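Local coordinates for protein alternansucrase (Leuconostoc mesenteroides, PDB 6HVG) that belongs to glycoside hydrolase family 70, with a TIM-barrel-related catalytic domain, a bound calcium ion and flanking cell-wall-binding-type repeats, at residues G1133-Q1136 with D1137-A1141; D755-D758 with P759-A763; W596-Y599 with L600-G604; T684-F687 with G688-T692. All blocks are in the same frame, centred on the assembly; numbering follows the deposited sequence.

Contact 1. Residues G1133-Q1136 with D1137-A1141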
loop_
_atom_site.group_PDB
_atom_site.type_symbol
_atom_site.label_atom_id
_atom_site.label_comp_id
_atom_site.label_asym_id
_atom_site.label_seq_id
_atom_site.Cartn_x
_atom_site.Cartn_y
_atom_site.Cartn_z
ATOM N N GLY A 1133 -3.236 -7.914 -27.699
ATOM C CA GLY A 1133 -3.009 -8.230 -29.106
ATOM C C GLY A 1133 -1.902 -7.418 -29.745
ATOM O O GLY A 1133 -1.232 -6.639 -29.089
ATOM N N THR A 1134 -1.720 -7.608 -31.046
ATOM C CA THR A 1134 -0.668 -6.921 -31.796
ATOM C C THR A 1134 -0.988 -5.440 -32.017
ATOM O O THR A 1134 -2.074 -4.980 -31.658
ATOM C CB THR A 1134 -0.398 -7.608 -33.153
ATOM O OG1 THR A 1134 -1.530 -7.461 -34.015
ATOM C CG2 THR A 1134 -0.086 -9.098 -32.938
ATOM N N ASP A 1135 -0.040 -4.701 -32.594
ATOM C CA ASP A 1135 -0.276 -3.298 -32.950
ATOM C C ASP A 1135 -1.338 -3.154 -34.036
ATOM O O ASP A 1135 -2.118 -2.201 -34.008
ATOM C CB ASP A 1135 1.015 -2.593 -33.377
ATOM C CG ASP A 1135 1.671 -3.233 -34.582
ATOM O OD1 ASP A 1135 1.990 -4.431 -34.486
ATOM O OD2 ASP A 1135 1.882 -2.535 -35.610
ATOM N N GLN A 1136 -1.375 -4.085 -34.991
ATOM C CA GLN A 1136 -2.445 -4.089 -36.000
ATOM C C GLN A 1136 -3.807 -4.341 -35.347
ATOM O O GLN A 1136 -4.788 -3.692 -35.700
ATOM C CB GLN A 1136 -2.186 -5.117 -37.101
ATOM C CG GLN A 1136 -3.099 -4.970 -38.317
ATOM C CD GLN A 1136 -2.804 -3.707 -39.126
ATOM O OE1 GLN A 1136 -1.719 -3.575 -39.701
ATOM N NE2 GLN A 1136 -3.768 -2.775 -39.173
ATOM N N ASP A 1137 -3.862 -5.253 -34.374
ATOM C CA ASP A 1137 -5.118 -5.517 -33.678
ATOM C C ASP A 1137 -5.675 -4.241 -33.044
ATOM O O ASP A 1137 -6.890 -4.021 -33.048
ATOM C CB ASP A 1137 -4.944 -6.592 -32.604
ATOM C CG ASP A 1137 -4.714 -7.971 -33.179
ATOM O OD1 ASP A 1137 -5.256 -8.275 -34.263
ATOM O OD2 ASP A 1137 -4.010 -8.769 -32.523
ATOM N N LEU A 1138 -4.777 -3.409 -32.513
ATOM C CA LEU A 1138 -5.159 -2.147 -31.880
ATOM C C LEU A 1138 -5.677 -1.136 -32.912
ATOM O O LEU A 1138 -6.716 -0.508 -32.712
ATOM C CB LEU A 1138 -3.973 -1.566 -31.107
ATOM C CG LEU A 1138 -4.143 -0.177 -30.489
ATOM C CD1 LEU A 1138 -5.325 -0.097 -29.536
ATOM C CD2 LEU A 1138 -2.857 0.203 -29.781
ATOM N N ARG A 1139 -4.949 -0.987 -34.012
ATOM C CA ARG A 1139 -5.378 -0.090 -35.080
ATOM C C ARG A 1139 -6.727 -0.528 -35.665
ATOM O O ARG A 1139 -7.563 0.309 -35.980
ATOM C CB ARG A 1139 -4.300 0.018 -36.163
ATOM C CG ARG A 1139 -3.055 0.781 -35.700
ATOM C CD ARG A 1139 -2.149 1.178 -36.858
ATOM N NE ARG A 1139 -1.619 -0.004 -37.543
ATOM C CZ ARG A 1139 -0.537 -0.686 -37.178
ATOM N NH1 ARG A 1139 0.186 -0.325 -36.132
ATOM N NH2 ARG A 1139 -0.180 -1.750 -37.862
ATOM N N ASN A 1140 -6.948 -1.831 -35.784
ATOM C CA ASN A 1140 -8.233 -2.349 -36.254
ATOM C C ASN A 1140 -9.343 -2.090 -35.237
ATOM O O ASN A 1140 -10.472 -1.771 -35.592
ATOM C CB ASN A 1140 -8.160 -3.865 -36.565
ATOM C CG ASN A 1140 -7.270 -4.185 -37.757
ATOM O OD1 ASN A 1140 -6.779 -3.290 -38.456
ATOM N ND2 ASN A 1140 -7.024 -5.465 -37.968
ATOM N N ALA A 1141 -9.017 -2.247 -33.962
ATOM C CA ALA A 1141 -9.977 -1.999 -32.902
ATOM C C ALA A 1141 -10.396 -0.534 -32.893
ATOM O O ALA A 1141 -11.565 -0.225 -32.719
ATOM C CB ALA A 1141 -9.379 -2.386 -31.563
HETATM O O HOH W 1 -3.540 0.372 -40.003
#
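Thr1134 and Asp1137 form a capping box at the start of helix 1135-1147. Thr1134 is the N-cap: its OG1 sits between the backbone N and the carbonyl carbon (chi1 67°) and accepts from Asp1137 N at 3.2 Å. In return, Asp1137 swings its carboxylate back beside the first turn, and OD2 takes the N-H of Thr1134 at 3.0 Å on its anti side, tilted out of the carboxylate plane. The two side chains cross obliquely, with a weak further bond from Thr1134 OG1 to Asp1137 OD2.

Within the same first turn, Asp1135 and Arg1139 run side by side in the same direction, their carboxylate and guanidinium planes 63° apart. OD2 of Asp1135 lies at the edge of the guanidinium, where NH1 (2.8 Å) and NH2 of Arg1139 both grip it from the same face of the carboxylate. Asp1135 O and Gln1136 CA lie over one guanidinium face. The Gln1136 amide stands almost perpendicular to the guanidinium, and its OE1 receives only a weak bond from NH2. Its other end, NE2, donates to Asn1140 OD1 at 3.1 Å, arriving from above the carbonyl plane of that amide.

Contact 2. Residues D755-D758 with P759-A763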
loop_
_atom_site.group_PDB
_atom_site.type_symbol
_atom_site.label_atom_id
_atom_site.label_comp_id
_atom_site.label_asym_id
_atom_site.label_seq_id
_atom_site.Cartn_x
_atom_site.Cartn_y
_atom_site.Cartn_z
ATOM N N ASP A 755 -12.921 -0.673 -6.226
ATOM C CA ASP A 755 -13.749 -1.817 -5.820
ATOM C C ASP A 755 -13.547 -3.066 -6.674
ATOM O O ASP A 755 -14.486 -3.840 -6.883
ATOM C CB ASP A 755 -15.230 -1.436 -5.780
ATOM C CG ASP A 755 -15.563 -0.489 -4.638
ATOM O OD1 ASP A 755 -14.642 -0.135 -3.881
ATOM O OD2 ASP A 755 -16.747 -0.101 -4.498
ATOM N N ALA A 756 -12.319 -3.282 -7.130
ATOM C CA ALA A 756 -12.001 -4.482 -7.891
ATOM C C ALA A 756 -10.785 -5.185 -7.295
ATOM O O ALA A 756 -10.886 -6.299 -6.807
ATOM C CB ALA A 756 -11.763 -4.123 -9.361
ATOM N N GLN A 757 -9.650 -4.500 -7.338
ATOM C CA GLN A 757 -8.364 -5.036 -6.901
ATOM C C GLN A 757 -8.380 -5.579 -5.473
ATOM O O GLN A 757 -7.790 -6.622 -5.204
ATOM C CB GLN A 757 -7.253 -3.978 -7.009
ATOM C CG GLN A 757 -7.667 -2.620 -7.581
ATOM C CD GLN A 757 -7.318 -1.468 -6.702
ATOM O OE1 GLN A 757 -7.802 -0.367 -6.911
ATOM N NE2 GLN A 757 -6.519 -1.719 -5.685
ATOM N N ASP A 758 -9.014 -4.865 -4.549
ATOM C CA ASP A 758 -9.050 -5.322 -3.159
ATOM C C ASP A 758 -9.971 -6.535 -2.960
ATOM O O ASP A 758 -9.525 -7.587 -2.480
ATOM C CB ASP A 758 -9.396 -4.172 -2.209
ATOM C CG ASP A 758 -8.183 -3.285 -1.898
ATOM O OD1 ASP A 758 -7.081 -3.509 -2.475
ATOM O OD2 ASP A 758 -8.338 -2.363 -1.073
ATOM N N PRO A 759 -11.251 -6.421 -3.333
ATOM C CA PRO A 759 -12.094 -7.613 -3.266
ATOM C C PRO A 759 -11.518 -8.883 -3.927
ATOM O O PRO A 759 -11.542 -9.957 -3.323
ATOM C CB PRO A 759 -13.359 -7.156 -3.980
ATOM C CG PRO A 759 -13.451 -5.700 -3.671
ATOM C CD PRO A 759 -12.043 -5.201 -3.562
ATOM N N ILE A 760 -11.012 -8.770 -5.152
ATOM C CA ILE A 760 -10.450 -9.941 -5.833
ATOM C C ILE A 760 -9.325 -10.582 -5.008
ATOM O O ILE A 760 -9.214 -11.801 -4.951
ATOM C CB ILE A 760 -10.019 -9.601 -7.279
ATOM C CG1 ILE A 760 -11.239 -9.633 -8.193
ATOM C CG2 ILE A 760 -8.994 -10.588 -7.824
ATOM C CD1 ILE A 760 -11.366 -8.446 -9.121
ATOM N N ARG A 761 -8.496 -9.764 -4.368
ATOM C CA ARG A 761 -7.396 -10.281 -3.542
ATOM C C ARG A 761 -7.903 -10.771 -2.178
ATOM O O ARG A 761 -7.487 -11.833 -1.723
ATOM C CB ARG A 761 -6.278 -9.237 -3.381
ATOM C CG ARG A 761 -5.505 -9.029 -4.678
ATOM C CD ARG A 761 -4.403 -8.001 -4.568
ATOM N NE ARG A 761 -4.942 -6.661 -4.326
ATOM C CZ ARG A 761 -4.221 -5.537 -4.283
ATOM N NH1 ARG A 761 -2.917 -5.579 -4.468
ATOM N NH2 ARG A 761 -4.811 -4.368 -4.054
ATOM N N LYS A 762 -8.807 -10.034 -1.532
ATOM C CA LYS A 762 -9.405 -10.483 -0.252
ATOM C C LYS A 762 -9.999 -11.865 -0.413
ATOM O O LYS A 762 -9.898 -12.693 0.478
ATOM C CB LYS A 762 -10.516 -9.544 0.234
ATOM C CG LYS A 762 -10.113 -8.086 0.390
ATOM C CD LYS A 762 -10.621 -7.431 1.673
ATOM C CE LYS A 762 -10.497 -5.894 1.626
ATOM N NZ LYS A 762 -11.367 -5.214 0.601
ATOM N N ALA A 763 -10.604 -12.117 -1.569
ATOM C CA ALA A 763 -11.172 -13.430 -1.881
ATOM C C ALA A 763 -10.089 -14.503 -1.937
ATOM O O ALA A 763 -10.262 -15.585 -1.393
ATOM C CB ALA A 763 -11.928 -13.376 -3.187
#
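Ala756 and Ile760 meet on the packed side of the first turn of helix 757-766. Ala756 is the N-cap residue, and its carbonyl O receives Ile760 N at 3.0 Å in a nearly straight bond. Beside this bond, the CD1 end of Ile760 lies close to the same carbonyl and reaches Ala756 CB at 4.3 Å. Pro759 fills the next place on the turn: its ring carbons CB and CG lie near Ala756 O and Asp755 O, and its nitrogen has no hydrogen to offer. A proline is readily accommodated in a first helical turn, where backbone N-H groups have no preceding helical carbonyl to bind.

The other side is polar, and opens to solvent at Lys762. Arg761, bent at chi3 (-66°), doubles back toward the start of the helix. Its NE donates to Gln757 O at 3.0 Å from well above the carbonyl plane, and its NH2 makes a salt bridge with Asp758 OD1 at 2.9 Å. The carboxylate and guanidinium are turned by 33°; OD1 sits somewhat out of the guanidinium plane, and NH2 alone reaches the carboxylate. NE and NH2 together fix the guanidinium across two successive residues. Exposed Lys762 is only loosely placed: its NZ stays 4.5 Å from Asp758 OD2, too far for a salt bridge, while CG rests against Asp758 O.

Outside the turn, Asp755 OD2 bonds to His693 NE2. Helix 779-793 covers the apolar side, with Leu782, Met786 and Tyr789 against Ile760 and Tyr789 also against Pro759.

Contact 3. Residues W596-Y599 with L600-G604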
loop_
_atom_site.group_PDB
_atom_site.type_symbol
_atom_site.label_atom_id
_atom_site.label_comp_id
_atom_site.label_asym_id
_atom_site.label_seq_id
_atom_site.Cartn_x
_atom_site.Cartn_y
_atom_site.Cartn_z
ATOM N N TRP A 596 5.359 11.680 -26.663
ATOM C CA TRP A 596 4.603 10.455 -26.438
ATOM C C TRP A 596 3.131 10.682 -26.656
ATOM O O TRP A 596 2.452 9.854 -27.267
ATOM C CB TRP A 596 4.841 9.960 -25.025
ATOM C CG TRP A 596 4.331 8.574 -24.723
ATOM C CD1 TRP A 596 4.268 7.521 -25.571
ATOM C CD2 TRP A 596 3.893 8.094 -23.458
ATOM N NE1 TRP A 596 3.790 6.416 -24.917
ATOM C CE2 TRP A 596 3.554 6.750 -23.615
ATOM C CE3 TRP A 596 3.729 8.685 -22.212
ATOM C CZ2 TRP A 596 3.074 5.972 -22.569
ATOM C CZ3 TRP A 596 3.240 7.909 -21.165
ATOM C CH2 TRP A 596 2.938 6.568 -21.350
ATOM N N LEU A 597 2.640 11.809 -26.160
ATOM C CA LEU A 597 1.229 12.180 -26.320
ATOM C C LEU A 597 0.867 12.361 -27.771
ATOM O O LEU A 597 -0.190 11.931 -28.196
ATOM C CB LEU A 597 0.921 13.460 -25.568
ATOM C CG LEU A 597 -0.495 13.997 -25.687
ATOM C CD1 LEU A 597 -1.518 12.994 -25.164
ATOM C CD2 LEU A 597 -0.581 15.318 -24.945
ATOM N N HIS A 598 1.731 13.001 -28.537
ATOM C CA HIS A 598 1.504 13.151 -29.970
ATOM C C HIS A 598 1.463 11.784 -30.599
ATOM O O HIS A 598 0.574 11.494 -31.400
ATOM C CB HIS A 598 2.609 13.977 -30.599
ATOM C CG HIS A 598 2.464 14.167 -32.073
ATOM N ND1 HIS A 598 1.730 15.199 -32.622
ATOM C CD2 HIS A 598 3.009 13.494 -33.111
ATOM C CE1 HIS A 598 1.812 15.138 -33.937
ATOM N NE2 HIS A 598 2.585 14.114 -34.260
ATOM N N TYR A 599 2.415 10.936 -30.220
ATOM C CA TYR A 599 2.523 9.587 -30.770
ATOM C C TYR A 599 1.241 8.784 -30.568
ATOM O O TYR A 599 0.825 8.051 -31.468
ATOM C CB TYR A 599 3.711 8.873 -30.148
ATOM C CG TYR A 599 3.852 7.404 -30.452
ATOM C CD1 TYR A 599 4.497 6.974 -31.587
ATOM C CD2 TYR A 599 3.392 6.447 -29.568
ATOM C CE1 TYR A 599 4.687 5.625 -31.836
ATOM C CE2 TYR A 599 3.578 5.099 -29.801
ATOM C CZ TYR A 599 4.227 4.696 -30.933
ATOM O OH TYR A 599 4.411 3.352 -31.196
ATOM N N LEU A 600 0.601 8.940 -29.416
ATOM C CA LEU A 600 -0.641 8.211 -29.143
ATOM C C LEU A 600 -1.809 8.784 -29.940
ATOM O O LEU A 600 -2.600 8.028 -30.503
ATOM C CB LEU A 600 -0.961 8.206 -27.643
ATOM C CG LEU A 600 0.047 7.459 -26.762
ATOM C CD1 LEU A 600 -0.092 7.855 -25.312
ATOM C CD2 LEU A 600 -0.063 5.942 -26.905
ATOM N N MET A 601 -1.909 10.112 -30.003
ATOM C CA MET A 601 -3.003 10.773 -30.730
ATOM C C MET A 601 -2.841 10.687 -32.244
ATOM O O MET A 601 -3.782 10.962 -32.975
ATOM C CB MET A 601 -3.124 12.240 -30.327
ATOM C CG MET A 601 -3.425 12.497 -28.857
ATOM S SD MET A 601 -5.000 11.823 -28.311
ATOM C CE MET A 601 -4.377 10.310 -27.582
ATOM N N ASN A 602 -1.656 10.304 -32.706
ATOM C CA ASN A 602 -1.438 9.978 -34.115
ATOM C C ASN A 602 -0.931 8.551 -34.307
ATOM O O ASN A 602 -0.157 8.298 -35.232
ATOM C CB ASN A 602 -0.446 10.985 -34.709
ATOM C CG ASN A 602 -0.995 12.390 -34.720
ATOM O OD1 ASN A 602 -1.644 12.812 -35.686
ATOM N ND2 ASN A 602 -0.768 13.116 -33.634
ATOM N N PHE A 603 -1.321 7.634 -33.419
ATOM C CA PHE A 603 -0.735 6.297 -33.441
ATOM C C PHE A 603 -0.899 5.665 -34.793
ATOM O O PHE A 603 0.068 5.187 -35.380
ATOM C CB PHE A 603 -1.318 5.397 -32.363
ATOM C CG PHE A 603 -0.696 4.027 -32.318
ATOM C CD1 PHE A 603 0.635 3.879 -31.986
ATOM C CD2 PHE A 603 -1.440 2.887 -32.590
ATOM C CE1 PHE A 603 1.220 2.613 -31.945
ATOM C CE2 PHE A 603 -0.864 1.627 -32.546
ATOM C CZ PHE A 603 0.468 1.487 -32.225
ATOM N N GLY A 604 -2.119 5.704 -35.310
ATOM C CA GLY A 604 -2.448 5.113 -36.611
ATOM C C GLY A 604 -1.719 5.708 -37.808
ATOM O O GLY A 604 -1.261 4.980 -38.674
#
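Tyr599 and Phe603 run alongside each other in the same direction, where helix 587-601 passes into helix 603-608. The edge of Phe603 turns toward the face of Tyr599 in an offset edge-to-face pair, centroids 5.5 Å apart and planes at 75°. In both residues CG is anti to the backbone N, which brings the rings together one turn apart. Another apolar pair occupies the preceding turn: Leu600 CD1 makes a CH-pi contact over the five-membered ring of Trp596, 4.2 Å from its centroid.

The polar side of the junction is held by His598 O. It accepts both Asn602 N at 2.8 Å and Asn602 ND2 at 3.1 Å, so the residue that leaves helical geometry is fastened by backbone and side chain alike. The same ND2 rests over the centre of the His598 ring, and the amide is inclined 30° to it.

A second shell fixes these groups. Tyr637 OH bonds His598 ND1, and Arg1115 O takes Trp596 NE1 while the arginine side chain forms a cation-pi contact with the indole. Tyr1116 meets Tyr599 edge-to-face.

Farther out, Leu597 and Met601 pack on Ile618 of strand 617-620, and Leu597 and Leu600 on Trp1156 of strand 1151-1156. The junction thus lies against two adjacent parallel barrel strands, with helix 629-642 alongside.

Contact 4. Residues T684-F687 with G688-T692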
loop_
_atom_site.group_PDB
_atom_site.type_symbol
_atom_site.label_atom_id
_atom_site.label_comp_id
_atom_site.label_asym_id
_atom_site.label_seq_id
_atom_site.Cartn_x
_atom_site.Cartn_y
_atom_site.Cartn_z
ATOM N N THR A 684 -19.431 8.973 -6.299
ATOM C CA THR A 684 -18.921 7.601 -6.170
ATOM C C THR A 684 -18.802 7.185 -4.700
ATOM O O THR A 684 -19.138 6.047 -4.316
ATOM C CB THR A 684 -17.544 7.450 -6.826
ATOM O OG1 THR A 684 -17.594 7.927 -8.176
ATOM C CG2 THR A 684 -17.089 5.993 -6.793
ATOM N N SER A 685 -18.345 8.123 -3.880
ATOM C CA SER A 685 -18.241 7.936 -2.433
ATOM C C SER A 685 -19.598 7.682 -1.784
ATOM O O SER A 685 -19.744 6.764 -0.983
ATOM C CB SER A 685 -17.601 9.170 -1.820
ATOM O OG SER A 685 -17.559 9.089 -0.435
ATOM N N GLN A 686 -20.598 8.479 -2.158
ATOM C CA GLN A 686 -21.929 8.336 -1.598
ATOM C C GLN A 686 -22.579 7.005 -2.020
ATOM O O GLN A 686 -23.390 6.462 -1.279
ATOM C CB GLN A 686 -22.805 9.510 -2.021
ATOM C CG GLN A 686 -24.019 9.753 -1.141
ATOM C CD GLN A 686 -23.619 10.062 0.268
ATOM O OE1 GLN A 686 -22.972 11.062 0.521
ATOM N NE2 GLN A 686 -23.971 9.186 1.192
ATOM N N PHE A 687 -22.251 6.487 -3.204
ATOM C CA PHE A 687 -22.725 5.164 -3.582
ATOM C C PHE A 687 -22.159 4.133 -2.624
ATOM O O PHE A 687 -22.849 3.201 -2.228
ATOM C CB PHE A 687 -22.296 4.777 -5.004
ATOM C CG PHE A 687 -23.020 5.510 -6.103
ATOM C CD1 PHE A 687 -24.385 5.667 -6.073
ATOM C CD2 PHE A 687 -22.320 6.007 -7.196
ATOM C CE1 PHE A 687 -25.033 6.315 -7.102
ATOM C CE2 PHE A 687 -22.964 6.662 -8.221
ATOM C CZ PHE A 687 -24.324 6.804 -8.182
ATOM N N GLY A 688 -20.889 4.305 -2.266
ATOM C CA GLY A 688 -20.227 3.435 -1.299
ATOM C C GLY A 688 -20.984 3.361 0.019
ATOM O O GLY A 688 -21.267 2.280 0.497
ATOM N N ASN A 689 -21.323 4.517 0.587
ATOM C CA ASN A 689 -21.922 4.596 1.902
ATOM C C ASN A 689 -23.406 4.258 1.928
ATOM O O ASN A 689 -23.881 3.667 2.898
ATOM C CB ASN A 689 -21.728 6.001 2.479
ATOM C CG ASN A 689 -20.266 6.361 2.669
ATOM O OD1 ASN A 689 -19.422 5.487 2.883
ATOM N ND2 ASN A 689 -19.958 7.641 2.587
ATOM N N SER A 690 -24.135 4.641 0.887
ATOM C CA SER A 690 -25.590 4.448 0.855
ATOM C C SER A 690 -26.103 3.201 0.146
ATOM O O SER A 690 -27.213 2.779 0.416
ATOM C CB SER A 690 -26.253 5.664 0.227
ATOM O OG SER A 690 -26.010 6.807 1.019
ATOM N N LEU A 691 -25.325 2.612 -0.750
ATOM C CA LEU A 691 -25.805 1.443 -1.495
ATOM C C LEU A 691 -24.804 0.306 -1.622
ATOM O O LEU A 691 -25.106 -0.842 -1.350
ATOM C CB LEU A 691 -26.174 1.871 -2.902
ATOM C CG LEU A 691 -27.436 2.683 -3.080
ATOM C CD1 LEU A 691 -27.445 3.307 -4.468
ATOM C CD2 LEU A 691 -28.652 1.800 -2.880
ATOM N N THR A 692 -23.624 0.648 -2.091
ATOM C CA THR A 692 -22.648 -0.292 -2.573
ATOM C C THR A 692 -21.904 -1.049 -1.486
ATOM O O THR A 692 -21.580 -2.198 -1.696
ATOM C CB THR A 692 -21.664 0.507 -3.473
ATOM O OG1 THR A 692 -22.381 0.958 -4.630
ATOM C CG2 THR A 692 -20.495 -0.309 -3.897
#
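Gln686 reaches forward to Ser690 on helix 681-692, whose last residues, 688-692, open into a wider pi-type turn. From CB the chain sets out with CG anti to the backbone N (chi1 -159°), then bends at chi2 so that it runs along the helix surface. Gln686 CG and CD pass 4.2 and 4.1 Å from Ser690 OG. At the tip NE2 donates to Ser690 OG at 3.1 Å, with the hydroxyl close to the amide plane and an N-H...O angle of 160°. NE2 also passes 4.1 Å from Asn689 CB, and the amides of these two residues stand at 72° to each other.

Ser690 OG also lies within hydrogen-bonding reach of Ser699 O and Asn700 O, which can share its single proton, so the glutamine joins a hydroxyl already tied to a neighbouring loop. Behind it, Ser690 N completes an ordinary helical bond to Gln686 O. On the buried side, Phe687 CD1 and Leu691 CD1 touch at 4.2 Å, and Met813 of helix 807-814 packs on both side chains.

The pi-type turn is centred on the carbonyl of Phe687. Its O accepts two backbone donors from opposite faces of its plane, Leu691 N at 2.9 Å and Thr692 N at 2.7 Å.

How the contacts relate
Along the chain the order is contact 3, contact 4, contact 2, contact 1, all within the glycosyl hydrolase family 70 range. They fall into two touching pairs. Contacts 1 and 3 have centres about 14 Å apart, and Phe603 packs on Leu1138 and on the aliphatic part of Arg1139, so helix 1135-1147 and the junction of helices 587-601 and 603-608 adjoin although more than 500 residues separate them in sequence. Contacts 2 and 4 have centres about 17 Å apart and meet through Asp755 and Thr692. Centres of different pairs lie about 30 to 37 Å apart. The TIM-barrel-type domain thus brings chain-distant helices together in two separate places.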